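Local coordinates for protein ATP-dependent DNA helicase uvsW (Enterobacteria phage T4, PDB 1RIF) that uses ATP hydrolysis to translocate 3'-5' on DNA, unwinding duplexes, driving branch migration of Holliday junctions and probably regressing stalled replication forks, at residues Leu148-Tyr152 with Gly227-Asn231; Phe28-Glu32 with Ala267-Gln271; His8-His12 with Ile246-Cys252. The protein carries 1 engineered substitution. All coordinates share one frame; numbering follows the deposited sequence.

Interaction 1: Leu148-Tyr152 with Gly227-Asn231; sequences LARYY and GMMMN
Tyr152 and Met228 lie alongside each other, pointing opposite ways. The tyrosine reaches from the helix toward the strand, and the methionine reaches from the strand toward the helix. Met228 CB lies over one face of the Tyr152 ring, over its outer part. Met228 CB is 4.2 Å from the Tyr152 ring centroid, 21° off the normal, which is a CH-pi contact. The sulfur, Met228 SD, is oblique to the Tyr152 ring, 5.4 Å from its centroid, so the pair also makes a Met-aromatic contact. Met228 runs straight from its backbone and then bends at chi3 (-79°). The bend brings Met228 CE to 3.5 Å from Tyr152 CB, and also beside the carbonyl of Leu148. At the far end of the ring, Tyr152 OH comes within 3.1 Å of Gly227 CA. That hydroxyl also has a weak hydrogen bond with Gly158.

Met230 joins from two residues further along the strand. Its chain also bends at chi3, and Met230 CE ends 3.8 Å from Ala149 CB, with Leu148 CB close by.

Over 148-152 and 228-231 the helix and strand run nearly antiparallel (175°), with axes 9.7 Å apart. This is a helix packed on the central parallel sheet of the helicase ATP-binding domain, a P-loop NTPase fold. The helix follows the predicted ATP-binding loop, and the side chain of Leu148 is about 8 Å from that of Leu135. Leu148 also touches Val122 and Leu126 of helix 116-128. The contact is buried and largely apolar, so it probably rests mainly on van der Waals packing of thioethers, a ring face and aliphatic groups.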
ATOM      1  N   LEU A 148     -12.682   3.928  -1.392  1.00 16.16           N
ATOM      2  CA  LEU A 148     -11.429   4.418  -0.839  1.00 15.69           C
ATOM      3  C   LEU A 148     -10.878   5.563  -1.705  1.00 16.01           C
ATOM      4  O   LEU A 148     -10.446   6.584  -1.174  1.00 17.47           O
ATOM      5  CB  LEU A 148     -10.415   3.270  -0.764  1.00 12.83           C
ATOM      6  CG  LEU A 148     -10.625   2.284   0.380  1.00 11.85           C
ATOM      7  CD1 LEU A 148      -9.809   1.038   0.101  1.00 11.03           C
ATOM      8  CD2 LEU A 148     -10.224   2.920   1.703  1.00 10.22           C
ATOM      9  N   ALA A 149     -10.900   5.396  -3.028  1.00 14.94           N
ATOM     10  CA  ALA A 149     -10.415   6.437  -3.941  1.00 15.98           C
ATOM     11  C   ALA A 149     -11.325   7.684  -3.919  1.00 18.10           C
ATOM     12  O   ALA A 149     -10.834   8.813  -3.936  1.00 16.76           O
ATOM     13  CB  ALA A 149     -10.296   5.879  -5.361  1.00 15.51           C
ATOM     14  N   ARG A 150     -12.643   7.470  -3.878  1.00 18.03           N
ATOM     15  CA  ARG A 150     -13.633   8.557  -3.804  1.00 18.78           C
ATOM     16  C   ARG A 150     -13.350   9.419  -2.568  1.00 18.51           C
ATOM     17  O   ARG A 150     -13.299  10.646  -2.640  1.00 18.71           O
ATOM     18  CB  ARG A 150     -15.040   7.982  -3.630  1.00 19.33           C
ATOM     19  CG  ARG A 150     -16.167   8.707  -4.346  1.00 22.14           C
ATOM     20  CD  ARG A 150     -16.117  10.219  -4.293  1.00 25.03           C
ATOM     21  NE  ARG A 150     -16.361  10.721  -5.643  1.00 27.79           N
ATOM     22  CZ  ARG A 150     -17.017  11.835  -5.950  1.00 27.44           C
ATOM     23  NH1 ARG A 150     -17.518  12.612  -5.004  1.00 28.81           N
ATOM     24  NH2 ARG A 150     -17.188  12.155  -7.225  1.00 26.58           N
ATOM     25  N   TYR A 151     -13.206   8.757  -1.423  1.00 17.21           N
ATOM     26  CA  TYR A 151     -12.935   9.449  -0.177  1.00 16.88           C
ATOM     27  C   TYR A 151     -11.703  10.321  -0.309  1.00 15.10           C
ATOM     28  O   TYR A 151     -11.735  11.493   0.030  1.00 17.76           O
ATOM     29  CB  TYR A 151     -12.708   8.455   0.959  1.00 18.32           C
ATOM     30  CG  TYR A 151     -12.364   9.139   2.258  1.00 20.82           C
ATOM     31  CD1 TYR A 151     -13.365   9.547   3.140  1.00 21.82           C
ATOM     32  CD2 TYR A 151     -11.039   9.456   2.572  1.00 22.70           C
ATOM     33  CE1 TYR A 151     -13.059  10.259   4.298  1.00 24.79           C
ATOM     34  CE2 TYR A 151     -10.723  10.168   3.726  1.00 25.02           C
ATOM     35  CZ  TYR A 151     -11.737  10.566   4.583  1.00 25.37           C
ATOM     36  OH  TYR A 151     -11.435  11.274   5.725  1.00 28.97           O
ATOM     37  N   TYR A 152     -10.611   9.736  -0.786  1.00 14.02           N
ATOM     38  CA  TYR A 152      -9.365  10.476  -0.952  1.00 15.21           C
ATOM     39  C   TYR A 152      -9.546  11.652  -1.912  1.00 15.30           C
ATOM     40  O   TYR A 152      -9.110  12.775  -1.640  1.00 14.65           O
ATOM     41  CB  TYR A 152      -8.263   9.562  -1.493  1.00 13.76           C
ATOM     42  CG  TYR A 152      -6.948  10.278  -1.613  1.00 14.12           C
ATOM     43  CD1 TYR A 152      -6.086  10.386  -0.518  1.00 13.11           C
ATOM     44  CD2 TYR A 152      -6.612  10.949  -2.786  1.00 14.68           C
ATOM     45  CE1 TYR A 152      -4.930  11.156  -0.588  1.00 14.78           C
ATOM     46  CE2 TYR A 152      -5.466  11.717  -2.867  1.00 16.89           C
ATOM     47  CZ  TYR A 152      -4.629  11.825  -1.767  1.00 17.26           C
ATOM     48  OH  TYR A 152      -3.518  12.644  -1.846  1.00 19.35           O
ATOM     49  N   GLY A 227      -1.068  10.219  -3.415  1.00 15.77           N
ATOM     50  CA  GLY A 227      -1.407  10.334  -2.010  1.00 14.99           C
ATOM     51  C   GLY A 227      -1.992   9.026  -1.497  1.00 14.84           C
ATOM     52  O   GLY A 227      -1.984   8.742  -0.296  1.00 13.79           O
ATOM     53  N   MET A 228      -2.515   8.232  -2.424  1.00 14.65           N
ATOM     54  CA  MET A 228      -3.101   6.943  -2.096  1.00 15.73           C
ATOM     55  C   MET A 228      -2.720   5.935  -3.169  1.00 15.54           C
ATOM     56  O   MET A 228      -2.643   6.272  -4.342  1.00 15.66           O
ATOM     57  CB  MET A 228      -4.625   7.046  -2.010  1.00 16.87           C
ATOM     58  CG  MET A 228      -5.319   5.720  -1.725  1.00 17.73           C
ATOM     59  SD  MET A 228      -7.132   5.837  -1.708  1.00 18.10           S
ATOM     60  CE  MET A 228      -7.407   6.522  -0.060  1.00 16.30           C
ATOM     61  N   MET A 229      -2.468   4.699  -2.753  1.00 17.85           N
ATOM     62  CA  MET A 229      -2.096   3.621  -3.668  1.00 18.91           C
ATOM     63  C   MET A 229      -2.747   2.326  -3.194  1.00 18.45           C
ATOM     64  O   MET A 229      -2.793   2.038  -1.994  1.00 17.99           O
ATOM     65  CB  MET A 229      -0.561   3.466  -3.717  1.00 19.54           C
ATOM     66  CG  MET A 229      -0.025   2.331  -4.595  1.00 23.21           C
ATOM     67  SD  MET A 229      -0.030   0.667  -3.825  1.00 27.13           S
ATOM     68  CE  MET A 229       1.300   0.825  -2.649  1.00 26.22           C
ATOM     69  N   MET A 230      -3.258   1.562  -4.151  1.00 18.03           N
ATOM     70  CA  MET A 230      -3.904   0.288  -3.881  1.00 18.74           C
ATOM     71  C   MET A 230      -3.388  -0.779  -4.843  1.00 19.01           C
ATOM     72  O   MET A 230      -3.131  -0.505  -6.024  1.00 18.76           O
ATOM     73  CB  MET A 230      -5.418   0.397  -4.081  1.00 21.53           C
ATOM     74  CG  MET A 230      -6.144   1.351  -3.170  1.00 25.36           C
ATOM     75  SD  MET A 230      -7.782   1.671  -3.856  1.00 26.73           S
ATOM     76  CE  MET A 230      -7.746   3.433  -4.037  1.00 24.50           C
ATOM     77  N   ASN A 231      -3.255  -2.000  -4.335  1.00 18.06           N
ATOM     78  CA  ASN A 231      -2.821  -3.125  -5.152  1.00 17.12           C
ATOM     79  C   ASN A 231      -3.771  -4.295  -4.888  1.00 17.38           C
ATOM     80  O   ASN A 231      -3.737  -4.908  -3.818  1.00 15.88           O
ATOM     81  CB  ASN A 231      -1.375  -3.514  -4.817  1.00 14.84           C
ATOM     82  CG  ASN A 231      -0.884  -4.722  -5.626  1.00 15.86           C
ATOM     83  OD1 ASN A 231      -1.375  -5.004  -6.725  1.00 17.13           O
ATOM     84  ND2 ASN A 231       0.101  -5.421  -5.089  1.00 13.45           N
TER

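Interaction 2: Phe28-Glu32 with Ala267-Gln271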
ATOM      1  N   PHE A  28      16.949  -8.423  12.758  1.00 23.09           N
ATOM      2  CA  PHE A  28      15.549  -8.640  13.108  1.00 23.77           C
ATOM      3  C   PHE A  28      14.666  -8.432  11.875  1.00 22.62           C
ATOM      4  O   PHE A  28      13.850  -9.285  11.537  1.00 23.23           O
ATOM      5  CB  PHE A  28      15.140  -7.669  14.231  1.00 25.14           C
ATOM      6  CG  PHE A  28      13.708  -7.821  14.688  1.00 27.96           C
ATOM      7  CD1 PHE A  28      13.293  -8.959  15.371  1.00 28.33           C
ATOM      8  CD2 PHE A  28      12.769  -6.826  14.426  1.00 28.95           C
ATOM      9  CE1 PHE A  28      11.965  -9.106  15.787  1.00 28.55           C
ATOM     10  CE2 PHE A  28      11.436  -6.963  14.839  1.00 29.21           C
ATOM     11  CZ  PHE A  28      11.037  -8.105  15.519  1.00 28.57           C
ATOM     12  N   PHE A  29      14.850  -7.305  11.196  1.00 22.95           N
ATOM     13  CA  PHE A  29      14.060  -6.988  10.013  1.00 22.15           C
ATOM     14  C   PHE A  29      14.671  -7.484   8.704  1.00 22.55           C
ATOM     15  O   PHE A  29      14.774  -6.742   7.734  1.00 21.81           O
ATOM     16  CB  PHE A  29      13.816  -5.479   9.940  1.00 23.05           C
ATOM     17  CG  PHE A  29      12.856  -4.978  10.978  1.00 25.07           C
ATOM     18  CD1 PHE A  29      13.305  -4.213  12.057  1.00 26.10           C
ATOM     19  CD2 PHE A  29      11.495  -5.293  10.893  1.00 24.76           C
ATOM     20  CE1 PHE A  29      12.405  -3.767  13.039  1.00 26.15           C
ATOM     21  CE2 PHE A  29      10.589  -4.855  11.866  1.00 23.46           C
ATOM     22  CZ  PHE A  29      11.043  -4.090  12.940  1.00 25.28           C
ATOM     23  N   SER A  30      15.071  -8.748   8.682  1.00 20.77           N
ATOM     24  CA  SER A  30      15.649  -9.341   7.488  1.00 21.60           C
ATOM     25  C   SER A  30      15.078 -10.741   7.322  1.00 22.57           C
ATOM     26  O   SER A  30      14.497 -11.307   8.251  1.00 22.41           O
ATOM     27  CB  SER A  30      17.169  -9.450   7.606  1.00 21.15           C
ATOM     28  OG  SER A  30      17.531 -10.633   8.304  1.00 23.15           O
ATOM     29  N   PHE A  31      15.233 -11.292   6.126  1.00 22.25           N
ATOM     30  CA  PHE A  31      14.764 -12.631   5.856  1.00 21.25           C
ATOM     31  C   PHE A  31      15.558 -13.205   4.703  1.00 21.81           C
ATOM     32  O   PHE A  31      16.170 -12.479   3.924  1.00 20.41           O
ATOM     33  CB  PHE A  31      13.254 -12.646   5.563  1.00 22.54           C
ATOM     34  CG  PHE A  31      12.845 -11.854   4.351  1.00 23.58           C
ATOM     35  CD1 PHE A  31      12.865 -12.433   3.086  1.00 24.00           C
ATOM     36  CD2 PHE A  31      12.427 -10.526   4.479  1.00 23.53           C
ATOM     37  CE1 PHE A  31      12.474 -11.699   1.962  1.00 23.88           C
ATOM     38  CE2 PHE A  31      12.037  -9.787   3.367  1.00 21.34           C
ATOM     39  CZ  PHE A  31      12.059 -10.373   2.108  1.00 22.30           C
ATOM     40  N   GLU A  32      15.555 -14.522   4.621  1.00 22.36           N
ATOM     41  CA  GLU A  32      16.271 -15.243   3.592  1.00 22.15           C
ATOM     42  C   GLU A  32      15.540 -15.091   2.265  1.00 22.94           C
ATOM     43  O   GLU A  32      14.339 -15.333   2.189  1.00 23.05           O
ATOM     44  CB  GLU A  32      16.312 -16.707   3.992  1.00 25.15           C
ATOM     45  CG  GLU A  32      17.454 -17.503   3.453  1.00 29.29           C
ATOM     46  CD  GLU A  32      17.381 -18.941   3.922  1.00 32.64           C
ATOM     47  OE1 GLU A  32      16.624 -19.731   3.308  1.00 31.86           O
ATOM     48  OE2 GLU A  32      18.067 -19.266   4.918  1.00 33.61           O
ATOM     49  N   ALA A 267       8.502 -16.489   4.019  1.00 38.24           N
ATOM     50  CA  ALA A 267       9.575 -15.699   4.633  1.00 37.32           C
ATOM     51  C   ALA A 267       9.466 -14.185   4.410  1.00 36.27           C
ATOM     52  O   ALA A 267       9.807 -13.391   5.294  1.00 37.03           O
ATOM     53  CB  ALA A 267      10.930 -16.197   4.127  1.00 35.38           C
ATOM     54  N   ASN A 268       8.977 -13.792   3.237  1.00 35.20           N
ATOM     55  CA  ASN A 268       8.859 -12.385   2.883  1.00 32.68           C
ATOM     56  C   ASN A 268       7.597 -11.641   3.319  1.00 31.98           C
ATOM     57  O   ASN A 268       7.445 -10.464   2.994  1.00 31.10           O
ATOM     58  CB  ASN A 268       9.039 -12.228   1.371  1.00 32.85           C
ATOM     59  CG  ASN A 268       8.014 -13.015   0.572  1.00 32.73           C
ATOM     60  OD1 ASN A 268       8.121 -13.121  -0.649  1.00 35.08           O
ATOM     61  ND2 ASN A 268       7.012 -13.565   1.254  1.00 32.28           N
ATOM     62  N   ILE A 269       6.693 -12.301   4.044  1.00 30.86           N
ATOM     63  CA  ILE A 269       5.467 -11.631   4.499  1.00 29.90           C
ATOM     64  C   ILE A 269       5.792 -10.259   5.090  1.00 29.80           C
ATOM     65  O   ILE A 269       4.992  -9.325   5.033  1.00 29.26           O
ATOM     66  CB  ILE A 269       4.727 -12.454   5.586  1.00 30.47           C
ATOM     67  CG1 ILE A 269       3.489 -11.695   6.072  1.00 29.38           C
ATOM     68  CG2 ILE A 269       5.654 -12.731   6.767  1.00 30.56           C
ATOM     69  CD1 ILE A 269       2.431 -11.481   5.005  1.00 29.40           C
ATOM     70  N   MET A 270       6.989 -10.154   5.651  1.00 29.20           N
ATOM     71  CA  MET A 270       7.459  -8.933   6.280  1.00 27.91           C
ATOM     72  C   MET A 270       7.494  -7.710   5.349  1.00 25.50           C
ATOM     73  O   MET A 270       7.181  -6.600   5.778  1.00 23.72           O
ATOM     74  CB  MET A 270       8.841  -9.196   6.876  1.00 29.37           C
ATOM     75  CG  MET A 270       9.320  -8.155   7.852  1.00 33.26           C
ATOM     76  SD  MET A 270      10.684  -8.781   8.852  1.00 36.96           S
ATOM     77  CE  MET A 270       9.934  -8.780  10.501  1.00 32.66           C
ATOM     78  N   GLN A 271       7.860  -7.894   4.085  1.00 24.01           N
ATOM     79  CA  GLN A 271       7.907  -6.740   3.198  1.00 24.91           C
ATOM     80  C   GLN A 271       6.571  -6.368   2.570  1.00 23.86           C
ATOM     81  O   GLN A 271       6.472  -5.360   1.873  1.00 24.04           O
ATOM     82  CB  GLN A 271       8.987  -6.893   2.115  1.00 25.34           C
ATOM     83  CG  GLN A 271       8.825  -8.030   1.154  1.00 27.02           C
ATOM     84  CD  GLN A 271       9.872  -7.985   0.039  1.00 28.38           C
ATOM     85  OE1 GLN A 271      10.089  -8.977  -0.655  1.00 28.35           O
ATOM     86  NE2 GLN A 271      10.515  -6.825  -0.141  1.00 27.44           N
TER
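Phe31 meets the backbone of Asn268 with a ring face. Asn268 CA sits almost over the ring centre, 3.8 Å from the Phe31 centroid and 12° off the normal, a CH-pi contact. Asn268 CB follows at 3.5 Å from Phe31 CE1. The carbonyl oxygen Ala267 O approaches the same ring obliquely, 3.5 Å from Phe31 CG. Gln271 arrives from another direction: Gln271 OE1 lies at the ring edge, near the plane, 3.7 Å from Phe31 CZ. The Gln271 amide is turned 61° from the ring. Ala267 CB packs against the carbonyl oxygen of Glu32, at the end of the strand segment.

Met270 forms the second half of the contact. Its side chain crosses that of Phe29 at about a right angle, and Met270 CE is 3.8 Å from Phe29 CD2. Met270 SD is 5.4 Å from the Phe29 ring centroid, well off the ring normal, in an oblique Met-aromatic contact. The chain bends at chi3 (-115°), which turns the methyl toward Phe29 and Phe28 O.

The contact joins the N-terminal domain to the ATP-binding domain, the two parts of the longer helicase that this chain holds. Strand 30-32 pairs with strand 50-52 in a two-stranded antiparallel sheet, and helix 269-276 packs beside it. Phe29 is the first residue to leave helix 19-28 and the centre of an inverse gamma turn, so it stands where the chain swings from helix into strand.

Further out, backbone hydrogen bonds tie Phe31 to Ile51 and Phe29 to Leu53. Ser30 OG, pointing away from this contact, bonds to Asp27 O and Arg50 NE. Met270 also packs on Leu53 and Leu64. On the helical side, Gln271 N bonds back to Asn268 O at 2.8 Å.

Interaction 3: His8-His12 with Ile246-Cys252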
ATOM      1  N   HIS A   8       9.673  10.171   8.537  1.00 32.63           N
ATOM      2  CA  HIS A   8      10.532  10.390   7.373  1.00 32.84           C
ATOM      3  C   HIS A   8       9.666   9.985   6.171  1.00 35.03           C
ATOM      4  O   HIS A   8       9.739   8.855   5.699  1.00 39.98           O
ATOM      5  CB  HIS A   8      11.768   9.484   7.454  1.00 31.27           C
ATOM      6  CG  HIS A   8      12.678   9.597   6.270  1.00 30.78           C
ATOM      7  ND1 HIS A   8      13.636  10.582   6.158  1.00 30.75           N
ATOM      8  CD2 HIS A   8      12.733   8.889   5.117  1.00 30.56           C
ATOM      9  CE1 HIS A   8      14.237  10.477   4.986  1.00 30.18           C
ATOM     10  NE2 HIS A   8      13.707   9.458   4.335  1.00 28.35           N
ATOM     11  N   ASP A   9       8.855  10.909   5.674  1.00 33.80           N
ATOM     12  CA  ASP A   9       7.914  10.640   4.576  1.00 29.95           C
ATOM     13  C   ASP A   9       7.029   9.396   4.784  1.00 27.31           C
ATOM     14  O   ASP A   9       7.160   8.674   5.778  1.00 24.29           O
ATOM     15  CB  ASP A   9       8.609  10.629   3.184  1.00 30.25           C
ATOM     16  CG  ASP A   9       9.450   9.382   2.907  1.00 30.74           C
ATOM     17  OD1 ASP A   9       9.126   8.276   3.388  1.00 30.54           O
ATOM     18  OD2 ASP A   9      10.435   9.515   2.149  1.00 28.84           O
ATOM     19  N   PHE A  10       6.108   9.154   3.855  1.00 25.59           N
ATOM     20  CA  PHE A  10       5.196   8.027   4.002  1.00 24.51           C
ATOM     21  C   PHE A  10       5.637   6.668   3.490  1.00 23.65           C
ATOM     22  O   PHE A  10       4.828   5.743   3.428  1.00 22.96           O
ATOM     23  CB  PHE A  10       3.830   8.388   3.414  1.00 22.99           C
ATOM     24  CG  PHE A  10       3.100   9.418   4.214  1.00 19.58           C
ATOM     25  CD1 PHE A  10       3.111  10.751   3.833  1.00 20.17           C
ATOM     26  CD2 PHE A  10       2.462   9.063   5.400  1.00 20.77           C
ATOM     27  CE1 PHE A  10       2.499  11.719   4.622  1.00 20.99           C
ATOM     28  CE2 PHE A  10       1.847  10.024   6.201  1.00 20.64           C
ATOM     29  CZ  PHE A  10       1.866  11.355   5.810  1.00 20.03           C
ATOM     30  N   SER A  11       6.911   6.533   3.131  1.00 23.26           N
ATOM     31  CA  SER A  11       7.406   5.243   2.673  1.00 22.53           C
ATOM     32  C   SER A  11       8.177   4.562   3.806  1.00 23.09           C
ATOM     33  O   SER A  11       8.077   3.345   3.987  1.00 22.95           O
ATOM     34  CB  SER A  11       8.299   5.405   1.433  1.00 22.66           C
ATOM     35  OG  SER A  11       9.543   6.016   1.740  1.00 24.55           O
ATOM     36  N   HIS A  12       8.909   5.354   4.594  1.00 23.68           N
ATOM     37  CA  HIS A  12       9.719   4.829   5.699  1.00 23.08           C
ATOM     38  C   HIS A  12       9.752   5.714   6.933  1.00 23.92           C
ATOM     39  O   HIS A  12       9.330   6.861   6.907  1.00 25.49           O
ATOM     40  CB  HIS A  12      11.185   4.656   5.273  1.00 22.49           C
ATOM     41  CG  HIS A  12      11.393   3.697   4.144  1.00 21.16           C
ATOM     42  ND1 HIS A  12      11.110   4.015   2.833  1.00 19.86           N
ATOM     43  CD2 HIS A  12      11.871   2.431   4.131  1.00 19.11           C
ATOM     44  CE1 HIS A  12      11.406   2.986   2.060  1.00 20.54           C
ATOM     45  NE2 HIS A  12      11.871   2.012   2.823  1.00 20.12           N
ATOM     46  N   ILE A 246       8.767   1.377  -3.572  1.00 20.61           N
ATOM     47  CA  ILE A 246       8.413   1.819  -2.228  1.00 20.80           C
ATOM     48  C   ILE A 246       8.965   3.189  -1.807  1.00 22.19           C
ATOM     49  O   ILE A 246       8.237   4.002  -1.236  1.00 22.48           O
ATOM     50  CB  ILE A 246       8.806   0.744  -1.180  1.00 18.17           C
ATOM     51  CG1 ILE A 246       8.198   1.100   0.181  1.00 17.07           C
ATOM     52  CG2 ILE A 246      10.328   0.604  -1.116  1.00 18.84           C
ATOM     53  CD1 ILE A 246       8.287  -0.021   1.215  1.00 13.68           C
ATOM     54  N   SER A 247      10.234   3.451  -2.092  1.00 22.15           N
ATOM     55  CA  SER A 247      10.843   4.727  -1.731  1.00 24.16           C
ATOM     56  C   SER A 247      10.262   5.882  -2.542  1.00 25.18           C
ATOM     57  O   SER A 247      10.229   7.020  -2.074  1.00 26.15           O
ATOM     58  CB  SER A 247      12.357   4.672  -1.943  1.00 25.38           C
ATOM     59  OG  SER A 247      12.956   3.724  -1.081  1.00 28.59           O
ATOM     60  N   GLY A 248       9.808   5.586  -3.758  1.00 25.36           N
ATOM     61  CA  GLY A 248       9.231   6.615  -4.608  1.00 22.29           C
ATOM     62  C   GLY A 248       7.915   7.178  -4.096  1.00 21.59           C
ATOM     63  O   GLY A 248       7.574   8.327  -4.378  1.00 21.22           O
ATOM     64  N   LEU A 249       7.166   6.371  -3.351  1.00 19.92           N
ATOM     65  CA  LEU A 249       5.880   6.801  -2.805  1.00 19.90           C
ATOM     66  C   LEU A 249       6.112   7.490  -1.466  1.00 21.02           C
ATOM     67  O   LEU A 249       5.640   7.028  -0.426  1.00 19.86           O
ATOM     68  CB  LEU A 249       4.966   5.587  -2.609  1.00 18.82           C
ATOM     69  CG  LEU A 249       4.523   4.845  -3.871  1.00 18.04           C
ATOM     70  CD1 LEU A 249       4.008   3.465  -3.498  1.00 16.70           C
ATOM     71  CD2 LEU A 249       3.453   5.653  -4.594  1.00 16.44           C
ATOM     72  N   ASN A 250       6.837   8.603  -1.494  1.00 22.96           N
ATOM     73  CA  ASN A 250       7.158   9.312  -0.264  1.00 23.29           C
ATOM     74  C   ASN A 250       6.026  10.188   0.256  1.00 21.34           C
ATOM     75  O   ASN A 250       6.064  10.626   1.395  1.00 21.92           O
ATOM     76  CB  ASN A 250       8.432  10.142  -0.464  1.00 24.42           C
ATOM     77  CG  ASN A 250       8.261  11.240  -1.487  1.00 26.37           C
ATOM     78  OD1 ASN A 250       7.752  11.007  -2.584  1.00 28.44           O
ATOM     79  ND2 ASN A 250       8.690  12.447  -1.135  1.00 27.06           N
ATOM     80  N   ASN A 251       5.024  10.434  -0.583  1.00 20.89           N
ATOM     81  CA  ASN A 251       3.871  11.242  -0.192  1.00 20.73           C
ATOM     82  C   ASN A 251       2.606  10.395  -0.088  1.00 20.83           C
ATOM     83  O   ASN A 251       1.520  10.937   0.123  1.00 20.60           O
ATOM     84  CB  ASN A 251       3.609  12.352  -1.216  1.00 20.50           C
ATOM     85  CG  ASN A 251       4.724  13.366  -1.277  1.00 20.58           C
ATOM     86  OD1 ASN A 251       5.187  13.856  -0.246  1.00 21.52           O
ATOM     87  ND2 ASN A 251       5.159  13.700  -2.487  1.00 17.32           N
ATOM     88  N   CYS A 252       2.755   9.078  -0.232  1.00 20.25           N
ATOM     89  CA  CYS A 252       1.626   8.147  -0.205  1.00 18.32           C
ATOM     90  C   CYS A 252       1.119   7.791   1.187  1.00 18.58           C
ATOM     91  O   CYS A 252       1.407   6.722   1.726  1.00 16.28           O
ATOM     92  CB  CYS A 252       1.984   6.868  -0.962  1.00 16.95           C
ATOM     93  SG  CYS A 252       0.557   6.080  -1.731  1.00 17.13           S
TER
HETATM   94  O   HOH W   1      11.594   8.085   0.227  1.00 25.86           O
HETATM   95  O   HOH W   2       1.961   5.441   4.244  1.00 24.10           O
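Asp9 lays its CB against the Asn250 carbonyl and its carboxylate against the Asn250 CB. Asp9 OD2 is 3.4 Å from Asn250 CB. The direct polar link is next door: Phe10 N donates to Asn250 O at 2.9 Å. The bond is straight at 170°, but the donor stands above the carbonyl plane. The same oxygen lies at the edge of the Phe10 ring, near its plane. With CG anti to its carbonyl carbon (chi1 -69°), Phe10 carries its CB to 3.4 Å from Cys252 O, and its ring leans obliquely against the backbone of Asn251 and Cys252.

Ser11 turns its CB toward the carbonyls of Ile246 and Leu249, with Ser11 CB 3.0 Å from Ile246 O. His12 reaches further along, with His12 CE1 lying 3.6 Å from Ser247 OG and also near Ile246 CG2.

Asp9 shapes the loop between strands 3-8 and 12-16. Asp9 OD1 accepts from Ser11 N at 2.8 Å, from His12 N and from Ser11 OG, giving an Asx turn and an Asx motif. Ser11 OG in turn accepts from His12 ND1 at 2.8 Å, close to the plane of the imidazole. This loop of the N-terminal domain meets the ATP-binding domain between helix 239-245 and strand 254-258. Leu249, the centre of an inverse gamma turn there, packs on Phe226 and Met229.

Backbone carbonyls of Ile246, Leu249, Asn250 and Cys252 take part in the join. A water donates to both Asp9 OD2 and Ser247 O, bridging the two loops. The two carboxylate oxygens thus divide the work: Asp9 OD1 is used within its own loop, whereas Asp9 OD2 reaches across to Ser247 O through the water.

In the fold
From the N terminus, residues 8-12 come first and meet 246-252, closing interaction 3. Residues 28-32 follow, and close the loop of interaction 2 at 267-271. These two loops cross, because their segments alternate along the chain. Each ties the N-terminal domain to the ATP-binding domain, at separate places about 19 Å apart between centres. Interaction 1 closes the shortest loop, 148-152 with 227-231, within both of the others. It belongs to the ATP-binding domain alone, joining a helix to a central strand. Interactions 1 and 3 touch, as Cys252 SG packs 3.5 Å from Met229 CB; interaction 2 touches neither.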